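Local coordinates for nucleoporin NUP159 (Saccharomyces cerevisiae, PDB 1XIP), which is a nuclear pore complex component whose N-terminal beta-propeller domain tethers the helicase Dbp5 to the pore during mRNA export, at residues V9-S14 with K311-P316; D245-I250 with F260-D265. All blocks are in the same frame, centred on the assembly; numbering follows the deposited sequence.

Contact 1: residues V9-S14 with K311-P316; sequences VPTETS and KQVIEP
Thr11, Glu12, Thr13 and Ser14 pair in parallel with Val313, Ile314, Glu315 and Pro316, joining an N-terminal strand to one nearly 300 residues later as a small two-stranded sheet at the periphery of the beta-propeller. Three backbone hydrogen bonds zip the pair: Glu12 N to Val313 O (2.9 Å), Glu315 N to Glu12 O (2.8 Å) and Ser14 N to Glu315 O (2.9 Å). Glu12 thus gives and takes across the sheet in the alternating manner of parallel strands. On the face of Glu12 and Ile314, the Glu12 side chain, with CG anti to the backbone N (chi1 -176°), runs beside Ile314 and brings OE2 to 3.7 Å from CG1. Its CB meets the amide of Gln312, whose side chain crosses at about a right angle, with NE2 3.4 Å away. OE1 makes a long salt bridge to Lys311 NZ, an ammonium that also forms a salt bridge with Asp309. On the face of Thr11 and Val313, Thr11 CG2 rests on Glu315 CG at 3.9 Å, while Glu315 carries its charge to Arg322. Beyond the pair, Val9 and Val313 pack on strand 257-263, and the backbone of Ile314 bonds to Ile307 in strand 306-308.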
loop_
_atom_site.group_PDB
_atom_site.type_symbol
_atom_site.label_atom_id
_atom_site.label_comp_id
_atom_site.label_asym_id
_atom_site.label_seq_id
_atom_site.Cartn_x
_atom_site.Cartn_y
_atom_site.Cartn_z
ATOM N N VAL A 9 -1.422 5.301 -21.770
ATOM C CA VAL A 9 -0.056 5.554 -21.296
ATOM C C VAL A 9 0.820 4.445 -21.825
ATOM O O VAL A 9 0.467 3.273 -21.692
ATOM C CB VAL A 9 0.082 5.546 -19.750
ATOM C CG1 VAL A 9 1.048 6.637 -19.305
ATOM C CG2 VAL A 9 -1.253 5.706 -19.059
ATOM N N PRO A 10 1.964 4.787 -22.412
ATOM C CA PRO A 10 2.802 3.788 -23.081
ATOM C C PRO A 10 3.786 3.077 -22.137
ATOM O O PRO A 10 4.113 3.593 -21.071
ATOM C CB PRO A 10 3.540 4.615 -24.142
ATOM C CG PRO A 10 3.163 6.062 -23.870
ATOM C CD PRO A 10 2.557 6.130 -22.500
ATOM N N THR A 11 4.225 1.887 -22.527
ATOM C CA THR A 11 5.147 1.115 -21.720
ATOM C C THR A 11 6.523 1.055 -22.362
ATOM O O THR A 11 6.679 0.601 -23.508
ATOM C CB THR A 11 4.609 -0.298 -21.474
ATOM O OG1 THR A 11 3.446 -0.229 -20.628
ATOM C CG2 THR A 11 5.619 -1.118 -20.647
ATOM N N GLU A 12 7.514 1.518 -21.607
ATOM C CA GLU A 12 8.897 1.487 -22.024
ATOM C C GLU A 12 9.521 0.176 -21.589
ATOM O O GLU A 12 9.374 -0.227 -20.442
ATOM C CB GLU A 12 9.653 2.660 -21.405
ATOM C CG GLU A 12 11.095 2.789 -21.853
ATOM C CD GLU A 12 11.871 3.765 -21.003
ATOM O OE1 GLU A 12 12.092 4.907 -21.448
ATOM O OE2 GLU A 12 12.275 3.389 -19.889
ATOM N N THR A 13 10.178 -0.499 -22.529
ATOM C CA THR A 13 11.067 -1.598 -22.215
ATOM C C THR A 13 12.428 -1.008 -21.916
ATOM O O THR A 13 13.021 -0.333 -22.754
ATOM C CB THR A 13 11.166 -2.563 -23.393
ATOM O OG1 THR A 13 9.854 -2.978 -23.761
ATOM C CG2 THR A 13 11.846 -3.853 -22.966
ATOM N N SER A 14 12.911 -1.247 -20.708
ATOM C CA SER A 14 14.164 -0.657 -20.268
ATOM C C SER A 14 15.170 -1.747 -19.990
ATOM O O SER A 14 14.850 -2.743 -19.334
ATOM C CB SER A 14 13.945 0.198 -19.015
ATOM O OG SER A 14 15.108 0.951 -18.686
ATOM N N LYS A 311 6.844 9.202 -15.481
ATOM C CA LYS A 311 6.225 9.591 -16.762
ATOM C C LYS A 311 5.559 8.443 -17.537
ATOM O O LYS A 311 4.654 8.687 -18.330
ATOM C CB LYS A 311 7.256 10.280 -17.665
ATOM C CG LYS A 311 8.528 9.456 -17.944
ATOM C CD LYS A 311 9.097 9.716 -19.341
ATOM C CE LYS A 311 10.584 9.357 -19.449
ATOM N NZ LYS A 311 10.810 7.880 -19.479
ATOM N N GLN A 312 6.025 7.214 -17.303
ATOM C CA GLN A 312 5.475 6.040 -17.954
ATOM C C GLN A 312 5.785 4.774 -17.167
ATOM O O GLN A 312 6.582 4.800 -16.228
ATOM C CB GLN A 312 5.998 5.919 -19.385
ATOM C CG GLN A 312 7.393 5.302 -19.508
ATOM C CD GLN A 312 8.136 5.774 -20.741
ATOM O OE1 GLN A 312 9.131 6.481 -20.629
ATOM N NE2 GLN A 312 7.660 5.382 -21.917
ATOM N N VAL A 313 5.153 3.668 -17.576
ATOM C CA VAL A 313 5.358 2.357 -16.968
ATOM C C VAL A 313 6.564 1.706 -17.603
ATOM O O VAL A 313 6.754 1.806 -18.805
ATOM C CB VAL A 313 4.111 1.430 -17.174
ATOM C CG1 VAL A 313 4.362 0.015 -16.634
ATOM C CG2 VAL A 313 2.888 2.026 -16.535
ATOM N N ILE A 314 7.370 1.028 -16.799
ATOM C CA ILE A 314 8.585 0.388 -17.290
ATOM C C ILE A 314 8.547 -1.109 -17.105
ATOM O O ILE A 314 8.351 -1.604 -16.004
ATOM C CB ILE A 314 9.794 0.952 -16.568
ATOM C CG1 ILE A 314 10.077 2.363 -17.053
ATOM C CG2 ILE A 314 11.020 0.053 -16.743
ATOM C CD1 ILE A 314 10.609 3.204 -15.960
ATOM N N GLU A 315 8.736 -1.831 -18.192
ATOM C CA GLU A 315 8.946 -3.256 -18.117
ATOM C C GLU A 315 10.433 -3.487 -18.296
ATOM O O GLU A 315 11.055 -2.867 -19.167
ATOM C CB GLU A 315 8.159 -3.973 -19.216
ATOM C CG GLU A 315 6.723 -4.336 -18.840
ATOM C CD GLU A 315 6.160 -5.487 -19.682
ATOM O OE1 GLU A 315 6.052 -5.345 -20.927
ATOM O OE2 GLU A 315 5.824 -6.545 -19.098
ATOM N N PRO A 316 11.014 -4.343 -17.454
ATOM C CA PRO A 316 12.378 -4.837 -17.675
ATOM C C PRO A 316 12.433 -5.651 -18.965
ATOM O O PRO A 316 11.406 -6.202 -19.384
ATOM C CB PRO A 316 12.621 -5.743 -16.467
ATOM C CG PRO A 316 11.625 -5.314 -15.464
ATOM C CD PRO A 316 10.425 -4.893 -16.221
#

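Contact 2: residues D245-I250 with F260-D265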
loop_
_atom_site.group_PDB
_atom_site.type_symbol
_atom_site.label_atom_id
_atom_site.label_comp_id
_atom_site.label_asym_id
_atom_site.label_seq_id
_atom_site.Cartn_x
_atom_site.Cartn_y
_atom_site.Cartn_z
ATOM N N ASP A 245 -12.439 -7.294 -12.020
ATOM C CA ASP A 245 -12.396 -6.546 -13.255
ATOM C C ASP A 245 -12.111 -5.070 -12.957
ATOM O O ASP A 245 -12.930 -4.374 -12.354
ATOM C CB ASP A 245 -13.700 -6.723 -14.041
ATOM C CG ASP A 245 -13.743 -5.876 -15.313
ATOM O OD1 ASP A 245 -12.701 -5.821 -16.039
ATOM O OD2 ASP A 245 -14.765 -5.220 -15.654
ATOM N N GLN A 246 -10.944 -4.591 -13.380
ATOM C CA GLN A 246 -10.495 -3.265 -12.970
ATOM C C GLN A 246 -9.897 -2.430 -14.094
ATOM O O GLN A 246 -9.215 -2.955 -14.971
ATOM C CB GLN A 246 -9.473 -3.404 -11.849
ATOM C CG GLN A 246 -10.085 -3.618 -10.495
ATOM C CD GLN A 246 -9.069 -4.045 -9.471
ATOM O OE1 GLN A 246 -7.882 -3.865 -9.677
ATOM N NE2 GLN A 246 -9.530 -4.623 -8.365
ATOM N N LYS A 247 -10.123 -1.124 -14.043
ATOM C CA LYS A 247 -9.466 -0.211 -14.963
ATOM C C LYS A 247 -8.572 0.779 -14.241
ATOM O O LYS A 247 -8.998 1.429 -13.292
ATOM C CB LYS A 247 -10.500 0.520 -15.804
ATOM C CG LYS A 247 -11.083 -0.342 -16.891
ATOM C CD LYS A 247 -11.926 0.461 -17.839
ATOM C CE LYS A 247 -12.397 -0.388 -18.992
ATOM N NZ LYS A 247 -11.298 -0.608 -19.968
HETATM N N MSE A 248 -7.326 0.891 -14.699
HETATM C CA MSE A 248 -6.376 1.831 -14.099
HETATM C C MSE A 248 -6.123 3.045 -14.965
HETATM O O MSE A 248 -5.955 2.932 -16.174
HETATM C CB MSE A 248 -5.041 1.172 -13.752
HETATM C CG MSE A 248 -4.929 -0.276 -14.118
HETATM SE SE MSE A 248 -5.888 -1.471 -12.885
HETATM C CE MSE A 248 -4.634 -1.460 -11.409
ATOM N N TYR A 249 -6.078 4.209 -14.324
ATOM C CA TYR A 249 -5.842 5.453 -15.023
ATOM C C TYR A 249 -4.756 6.265 -14.348
ATOM O O TYR A 249 -4.732 6.393 -13.129
ATOM C CB TYR A 249 -7.130 6.266 -15.104
ATOM C CG TYR A 249 -8.187 5.631 -15.971
ATOM C CD1 TYR A 249 -8.298 5.953 -17.323
ATOM C CD2 TYR A 249 -9.079 4.705 -15.445
ATOM C CE1 TYR A 249 -9.273 5.369 -18.107
ATOM C CE2 TYR A 249 -10.038 4.120 -16.219
ATOM C CZ TYR A 249 -10.142 4.451 -17.542
ATOM O OH TYR A 249 -11.135 3.849 -18.300
ATOM N N ILE A 250 -3.853 6.801 -15.151
ATOM C CA ILE A 250 -2.926 7.809 -14.694
ATOM C C ILE A 250 -3.534 9.187 -14.970
ATOM O O ILE A 250 -3.899 9.501 -16.095
ATOM C CB ILE A 250 -1.594 7.654 -15.417
ATOM C CG1 ILE A 250 -1.036 6.225 -15.248
ATOM C CG2 ILE A 250 -0.618 8.743 -14.970
ATOM C CD1 ILE A 250 -0.343 5.956 -13.919
ATOM N N PHE A 260 -6.820 11.987 -18.154
ATOM C CA PHE A 260 -6.812 10.605 -17.753
ATOM C C PHE A 260 -6.213 9.796 -18.882
ATOM O O PHE A 260 -6.368 10.153 -20.042
ATOM C CB PHE A 260 -8.232 10.139 -17.496
ATOM C CG PHE A 260 -8.860 10.725 -16.269
ATOM C CD1 PHE A 260 -9.394 9.894 -15.296
ATOM C CD2 PHE A 260 -8.948 12.090 -16.096
ATOM C CE1 PHE A 260 -10.000 10.416 -14.155
ATOM C CE2 PHE A 260 -9.542 12.623 -14.958
ATOM C CZ PHE A 260 -10.074 11.778 -13.987
ATOM N N GLN A 261 -5.522 8.708 -18.545
ATOM C CA GLN A 261 -4.945 7.814 -19.547
ATOM C C GLN A 261 -4.930 6.402 -18.994
ATOM O O GLN A 261 -4.471 6.199 -17.869
ATOM C CB GLN A 261 -3.509 8.227 -19.854
ATOM C CG GLN A 261 -3.329 9.522 -20.650
ATOM C CD GLN A 261 -1.868 9.930 -20.728
ATOM O OE1 GLN A 261 -1.328 10.490 -19.775
ATOM N NE2 GLN A 261 -1.218 9.623 -21.849
ATOM N N GLU A 262 -5.394 5.432 -19.787
ATOM C CA GLU A 262 -5.485 4.037 -19.351
ATOM C C GLU A 262 -4.145 3.340 -19.328
ATOM O O GLU A 262 -3.304 3.615 -20.172
ATOM C CB GLU A 262 -6.391 3.241 -20.277
ATOM C CG GLU A 262 -7.851 3.265 -19.880
ATOM C CD GLU A 262 -8.491 1.882 -19.833
ATOM O OE1 GLU A 262 -9.682 1.780 -20.192
ATOM O OE2 GLU A 262 -7.816 0.912 -19.416
ATOM N N THR A 263 -3.954 2.443 -18.354
ATOM C CA THR A 263 -2.964 1.368 -18.461
ATOM C C THR A 263 -3.613 0.028 -18.299
ATOM O O THR A 263 -4.572 -0.137 -17.535
ATOM C CB THR A 263 -1.880 1.417 -17.385
ATOM O OG1 THR A 263 -2.078 2.540 -16.522
ATOM C CG2 THR A 263 -0.515 1.611 -18.022
ATOM N N PHE A 264 -3.024 -0.939 -18.980
ATOM C CA PHE A 264 -3.333 -2.320 -18.777
ATOM C C PHE A 264 -2.112 -2.993 -18.188
ATOM O O PHE A 264 -2.095 -4.209 -18.011
ATOM C CB PHE A 264 -3.739 -2.959 -20.110
ATOM C CG PHE A 264 -4.998 -2.376 -20.686
ATOM C CD1 PHE A 264 -6.258 -2.880 -20.316
ATOM C CD2 PHE A 264 -4.938 -1.301 -21.572
ATOM C CE1 PHE A 264 -7.433 -2.325 -20.834
ATOM C CE2 PHE A 264 -6.098 -0.747 -22.090
ATOM C CZ PHE A 264 -7.352 -1.264 -21.722
ATOM N N ASP A 265 -1.091 -2.199 -17.867
ATOM C CA ASP A 265 0.204 -2.768 -17.440
ATOM C C ASP A 265 0.606 -2.476 -16.000
ATOM O O ASP A 265 1.713 -2.823 -15.584
ATOM C CB ASP A 265 1.354 -2.353 -18.378
ATOM C CG ASP A 265 1.187 -2.884 -19.794
ATOM O OD1 ASP A 265 0.624 -4.004 -19.974
ATOM O OD2 ASP A 265 1.604 -2.242 -20.791
HETATM O O HOH W 1 -7.100 -0.318 -17.136
#
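Glu262 reaches across the strand pair to Lys247 and Tyr249. Its CB lies 4.1 Å from Met248 O, and CG comes against the Tyr249 ring on the CE1 and CZ side, a spacing too tight in the model to interpret closely. The chain then bends at chi2 (-130°), which swings CD off an extended course. OE1 takes a hydrogen bond from Lys247 NZ at 2.9 Å on its syn lone pair, within a salt bridge, and lies 3.2 Å from Tyr249 OH; the CD of Lys247 also comes alongside it. OE2 accepts a hydrogen bond from a water 2.7 Å away and lies over one face of the Phe264 ring, offset toward the rim.

That water also donates to Thr263 O and accepts from Met248 N, bridging the two strands where their paths diverge. The strands form the beta hairpin 246-254/257-263 of a propeller blade, with Tyr249 and Glu262 a non-hydrogen-bonded antiparallel pair. Beside it, Thr263 N binds Met248 O at 3.0 Å and Ile250 N binds Gln261 O at 2.9 Å.

An alanine in place of Glu262 would probably leave the Lys247 ammonium without its carboxylate mate and the bridging water with one partner fewer. On the same side of the hairpin, Tyr249 CD1 meets Phe260 CB at 4.2 Å, and both aromatic side chains touch Leu206 of helix 204-207. On the other face, Ile250 CG1 lies 4.0 Å from Thr263 OG1, and the selenomethionine Met248 touches Leu228 and Val230 of strand 226-232.

How the contacts relate
Both contacts are partly buried, on the same side of the chain's centre, but contact 1 is nearer the surface, with three exposed residues against one in contact 2. Contact 2 closes a hairpin within a blade, whereas contact 1 brings the N-terminal segment to a strand far along the sequence. Strand 257-263 is shared: half of contact 2, it also receives Val9 and Val313 of contact 1. Contact 1 relies chiefly on parallel backbone bonds, its one cross-strand charge pair being long; contact 2 adds a close salt bridge, a shared water and aromatic packing. Val9 N approaches Glu262 O at 3.0 Å and Thr11 OG1 approaches Asp265 OD2 at 2.7 Å, both probable hydrogen bonds.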